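Local coordinates for protein (histonelike protein HU) (Thermotoga maritima, PDB 1B8Z) that binds DNA as a bacterial histone-like protein and can wrap it, stabilising it against denaturation under extreme environmental conditions, at residues 1-4 against 5-9; 15-18 against 19-22. All coordinates share one frame; numbering follows the deposited sequence.

Contact 1 (1-4 against 5-9); sequences MNKK and ELIDR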
loop_
_atom_site.group_PDB
_atom_site.type_symbol
_atom_site.label_atom_id
_atom_site.label_comp_id
_atom_site.label_asym_id
_atom_site.label_seq_id
_atom_site.Cartn_x
_atom_site.Cartn_y
_atom_site.Cartn_z
ATOM N N MET B 1 14.236 -1.902 1.102
ATOM C CA MET B 1 13.576 -1.538 2.397
ATOM C C MET B 1 12.605 -2.635 2.805
ATOM O O MET B 1 11.984 -3.200 1.895
ATOM C CB MET B 1 12.815 -0.244 2.106
ATOM C CG MET B 1 11.720 0.209 3.021
ATOM S SD MET B 1 11.010 1.779 2.535
ATOM C CE MET B 1 12.277 2.614 1.620
ATOM N N ASN B 2 12.472 -2.980 4.067
ATOM C CA ASN B 2 11.508 -3.918 4.571
ATOM C C ASN B 2 10.387 -3.141 5.284
ATOM O O ASN B 2 10.372 -1.907 5.276
ATOM C CB ASN B 2 12.055 -5.003 5.501
ATOM C CG ASN B 2 12.746 -4.454 6.716
ATOM O OD1 ASN B 2 12.553 -3.314 7.136
ATOM N ND2 ASN B 2 13.602 -5.281 7.336
ATOM N N LYS B 3 9.425 -3.880 5.810
ATOM C CA LYS B 3 8.241 -3.268 6.432
ATOM C C LYS B 3 8.584 -2.401 7.614
ATOM O O LYS B 3 8.053 -1.288 7.758
ATOM C CB LYS B 3 7.297 -4.391 6.884
ATOM C CG LYS B 3 5.975 -3.813 7.424
ATOM C CD LYS B 3 5.126 -5.031 7.804
ATOM C CE LYS B 3 3.777 -4.565 8.346
ATOM N NZ LYS B 3 3.020 -5.777 8.824
ATOM N N LYS B 4 9.538 -2.858 8.430
ATOM C CA LYS B 4 9.931 -2.018 9.581
ATOM C C LYS B 4 10.498 -0.693 9.122
ATOM O O LYS B 4 10.147 0.347 9.721
ATOM C CB LYS B 4 10.958 -2.769 10.443
ATOM C CG LYS B 4 11.483 -1.854 11.552
ATOM C CD LYS B 4 12.624 -2.496 12.323
ATOM C CE LYS B 4 12.988 -1.639 13.532
ATOM N NZ LYS B 4 13.227 -2.480 14.740
ATOM N N GLU B 5 11.359 -0.664 8.112
ATOM C CA GLU B 5 11.946 0.584 7.657
ATOM C C GLU B 5 10.862 1.480 7.038
ATOM O O GLU B 5 10.897 2.710 7.154
ATOM C CB GLU B 5 13.070 0.392 6.650
ATOM C CG GLU B 5 14.267 -0.392 7.151
ATOM C CD GLU B 5 15.199 -0.763 6.004
ATOM O OE1 GLU B 5 14.953 -1.776 5.307
ATOM O OE2 GLU B 5 16.188 -0.012 5.848
ATOM N N LEU B 6 9.935 0.852 6.303
ATOM C CA LEU B 6 8.810 1.618 5.737
ATOM C C LEU B 6 8.046 2.320 6.849
ATOM O O LEU B 6 7.758 3.532 6.716
ATOM C CB LEU B 6 7.908 0.667 4.925
ATOM C CG LEU B 6 6.592 1.262 4.388
ATOM C CD1 LEU B 6 6.883 2.388 3.421
ATOM C CD2 LEU B 6 5.777 0.152 3.710
ATOM N N ILE B 7 7.696 1.626 7.916
ATOM C CA ILE B 7 6.980 2.222 9.044
ATOM C C ILE B 7 7.806 3.371 9.625
ATOM O O ILE B 7 7.237 4.444 9.852
ATOM C CB ILE B 7 6.642 1.164 10.096
ATOM C CG1 ILE B 7 5.555 0.207 9.546
ATOM C CG2 ILE B 7 6.140 1.804 11.395
ATOM C CD1 ILE B 7 5.478 -1.076 10.352
ATOM N N ASP B 8 9.100 3.180 9.848
ATOM C CA ASP B 8 9.894 4.270 10.450
ATOM C C ASP B 8 9.953 5.493 9.563
ATOM O O ASP B 8 9.827 6.638 10.056
ATOM C CB ASP B 8 11.334 3.749 10.627
ATOM C CG ASP B 8 11.463 2.752 11.755
ATOM O OD1 ASP B 8 10.536 2.523 12.547
ATOM O OD2 ASP B 8 12.580 2.161 11.830
ATOM N N ARG B 9 10.092 5.342 8.249
ATOM C CA ARG B 9 10.175 6.454 7.321
ATOM C C ARG B 9 8.827 7.182 7.283
ATOM O O ARG B 9 8.801 8.415 7.275
ATOM C CB ARG B 9 10.530 6.038 5.899
ATOM C CG ARG B 9 11.927 5.419 5.797
ATOM C CD ARG B 9 12.318 5.265 4.332
ATOM N NE ARG B 9 13.688 4.751 4.219
ATOM C CZ ARG B 9 14.752 5.520 4.007
ATOM N NH1 ARG B 9 14.620 6.836 3.881
ATOM N NH2 ARG B 9 15.958 4.965 3.917
HETATM O O HOH W 1 9.331 0.364 12.510
#

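Contact 2 (15-18 against 19-22); sequences GAKK and KDVK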
loop_
_atom_site.group_PDB
_atom_site.type_symbol
_atom_site.label_atom_id
_atom_site.label_comp_id
_atom_site.label_asym_id
_atom_site.label_seq_id
_atom_site.Cartn_x
_atom_site.Cartn_y
_atom_site.Cartn_z
ATOM N N GLY B 15 4.980 12.724 10.943
ATOM C CA GLY B 15 4.933 13.180 12.330
ATOM C C GLY B 15 3.966 12.375 13.162
ATOM O O GLY B 15 3.200 12.839 14.007
ATOM N N ALA B 16 3.906 11.050 12.920
ATOM C CA ALA B 16 3.019 10.136 13.595
ATOM C C ALA B 16 3.786 9.123 14.440
ATOM O O ALA B 16 4.984 8.898 14.198
ATOM C CB ALA B 16 2.249 9.355 12.515
ATOM N N LYS B 17 3.102 8.576 15.423
ATOM C CA LYS B 17 3.711 7.548 16.268
ATOM C C LYS B 17 3.894 6.281 15.438
ATOM O O LYS B 17 2.972 5.956 14.683
ATOM C CB LYS B 17 2.798 7.256 17.460
ATOM C CG LYS B 17 2.581 8.492 18.338
ATOM C CD LYS B 17 1.556 8.163 19.412
ATOM C CE LYS B 17 1.491 9.268 20.456
ATOM N NZ LYS B 17 0.125 9.316 21.061
ATOM N N LYS B 18 4.998 5.566 15.595
ATOM C CA LYS B 18 5.156 4.311 14.852
ATOM C C LYS B 18 4.026 3.341 15.089
ATOM O O LYS B 18 3.626 2.626 14.138
ATOM C CB LYS B 18 6.494 3.642 15.217
ATOM C CG LYS B 18 7.670 4.425 14.680
ATOM C CD LYS B 18 8.988 3.823 15.159
ATOM C CE LYS B 18 10.143 4.700 14.695
ATOM N NZ LYS B 18 11.435 3.952 14.733
ATOM N N LYS B 19 3.455 3.224 16.284
ATOM C CA LYS B 19 2.383 2.294 16.551
ATOM C C LYS B 19 1.130 2.624 15.739
ATOM O O LYS B 19 0.453 1.692 15.313
ATOM C CB LYS B 19 2.048 2.206 18.042
ATOM C CG LYS B 19 1.460 3.472 18.629
ATOM C CD LYS B 19 1.117 3.314 20.106
ATOM C CE LYS B 19 0.692 4.650 20.702
ATOM N NZ LYS B 19 0.848 4.694 22.182
ATOM N N ASP B 20 0.865 3.909 15.490
ATOM C CA ASP B 20 -0.318 4.279 14.715
ATOM C C ASP B 20 -0.078 3.994 13.231
ATOM O O ASP B 20 -0.993 3.533 12.553
ATOM C CB ASP B 20 -0.653 5.758 14.915
ATOM C CG ASP B 20 -1.108 6.002 16.354
ATOM O OD1 ASP B 20 -1.647 5.075 16.980
ATOM O OD2 ASP B 20 -0.941 7.143 16.818
ATOM N N VAL B 21 1.142 4.242 12.766
ATOM C CA VAL B 21 1.488 3.935 11.375
ATOM C C VAL B 21 1.365 2.430 11.159
ATOM O O VAL B 21 0.796 2.014 10.150
ATOM C CB VAL B 21 2.895 4.425 11.013
ATOM C CG1 VAL B 21 3.283 3.922 9.634
ATOM C CG2 VAL B 21 2.923 5.956 11.071
ATOM N N LYS B 22 1.896 1.630 12.107
ATOM C CA LYS B 22 1.769 0.175 11.926
ATOM C C LYS B 22 0.327 -0.286 11.910
ATOM O O LYS B 22 -0.056 -1.105 11.039
ATOM C CB LYS B 22 2.531 -0.541 13.058
ATOM C CG LYS B 22 2.485 -2.058 12.836
ATOM C CD LYS B 22 3.704 -2.712 13.465
ATOM C CE LYS B 22 3.450 -4.174 13.774
ATOM N NZ LYS B 22 2.588 -4.870 12.792
HETATM O O HOH W 2 0.342 9.326 15.757
HETATM O O HOH W 3 -1.679 8.281 19.248
#

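Contact 1 (1-4 against 5-9)
The backbone from N2 to R9 enters helix 3-14 through a capping box between N2 and E5, and the first helical turns follow in regular steps: L6 N bonds N2 O, I7 N bonds K3 O and D8 N bonds K4 O. N2 sits at the N-cap. Its OD1 accepts from E5 N at 3.1 Å, with the donor nearly in line with the amide C=O (166°). The first torsion of N2 (58°) sets CG between its own N and carbonyl carbon, which folds the amide back over the helix start. E5 returns the bond. Its OE1 accepts from N2 N at 3.0 Å, met on the anti side and 28° out of the carboxylate plane. Amide and carboxylate stand almost perpendicular. The two reciprocal bonds satisfy the N-H of the cap residue and that of E5 in the first turn. The E5 charge lies near the helix start, where it would be expected to be favourable.

M1 comes before the cap, and its side chain crosses that of E5 at a slant. Its CG is 3.9 Å from E5 CB, and SD is 4.1 Å from L6 CB. A turn about the CG-SD bond of M1 brings CE to R9 NE, 3.6 Å away. A35 and E40 of the second subunit also hold M1, so this end belongs to the dimer interface.

On the face toward helix 18-37, K3 CG packs on I7 CD1 at 4.0 Å. K3 NZ forms a salt bridge with D26 there, and I7 packs on L25. The polar partner of D8 is K18 of the next helix. A water donates to K4 O at 2.9 Å and also to D8 OD1, at a distance so short that its exact value is doubtful.

Contact 2 (15-18 against 19-22)
Just after G15, whose positive phi closes helix 3-14 in a Schellman motif, A16 CB meets V21 CG2 at 3.8 Å, an apolar touch at the turn of the N-terminal helical hairpin of the HU fold. V21 is buried, and its side chain also packs on I7 and V10 of helix 3-14. I24 of the second subunit reaches it as well. The A16 methyl thus lies at the edge of a core shared by both chains.

K17 is the N-cap of helix 18-37. Its carbonyl O takes a bond from V21 N at 3.2 Å and a weak, bent one from D20 N (129°). Its side chain offers no cap. It runs extended beside D20, both pointing the same way, with CD 3.7 Å from D20 OD2. K19 lies along it too, with CE packed on K17 CD. The first torsion of K19 (67°) puts its CG between N and carbonyl carbon, turned back toward K17.

Two waters join K17 to D20. One accepts from K17 N and donates to D20 OD2 at 2.7 Å. The other accepts from K17 NZ and donates to D20 OD2 at 2.8 Å. D20 OD2 therefore reaches both the backbone N-H and the ammonium of K17 through water.

K18 starts the helix proper, and its O accepts from K22 N at 2.8 Å. K22 NZ forms a salt bridge with D26, one turn further along the helix.

The charges of K17 and D20 probably attract each other, 4.9 Å apart between K17 NZ and D20 OD2, through water and without a direct ion pair. The NZ atoms of K17 and K19 are 4.8 Å apart. The D20 carboxylate near the helix start probably also eases the closeness of these two like charges.

In the fold
Contact 1 comes first along the chain and contact 2 follows it. Their centres are about 11 Å apart, on the same side of the chain's centre. Contact 1 opens helix 3-14. Contact 2 holds the turn after that helix and the start of helix 18-37, so each contact begins one arm of the helical hairpin. The arms meet directly: I7 CG2 packs on K18 O at 3.8 Å, and I7 CD1 on K22 CD. The D8–K18 salt bridge ties the two contacts at 2.8 Å between OD1 and NZ. K3 of contact 1 and K22 of contact 2 share D26 as partner. The second subunit packs against both, which makes this hairpin part of the dimer body.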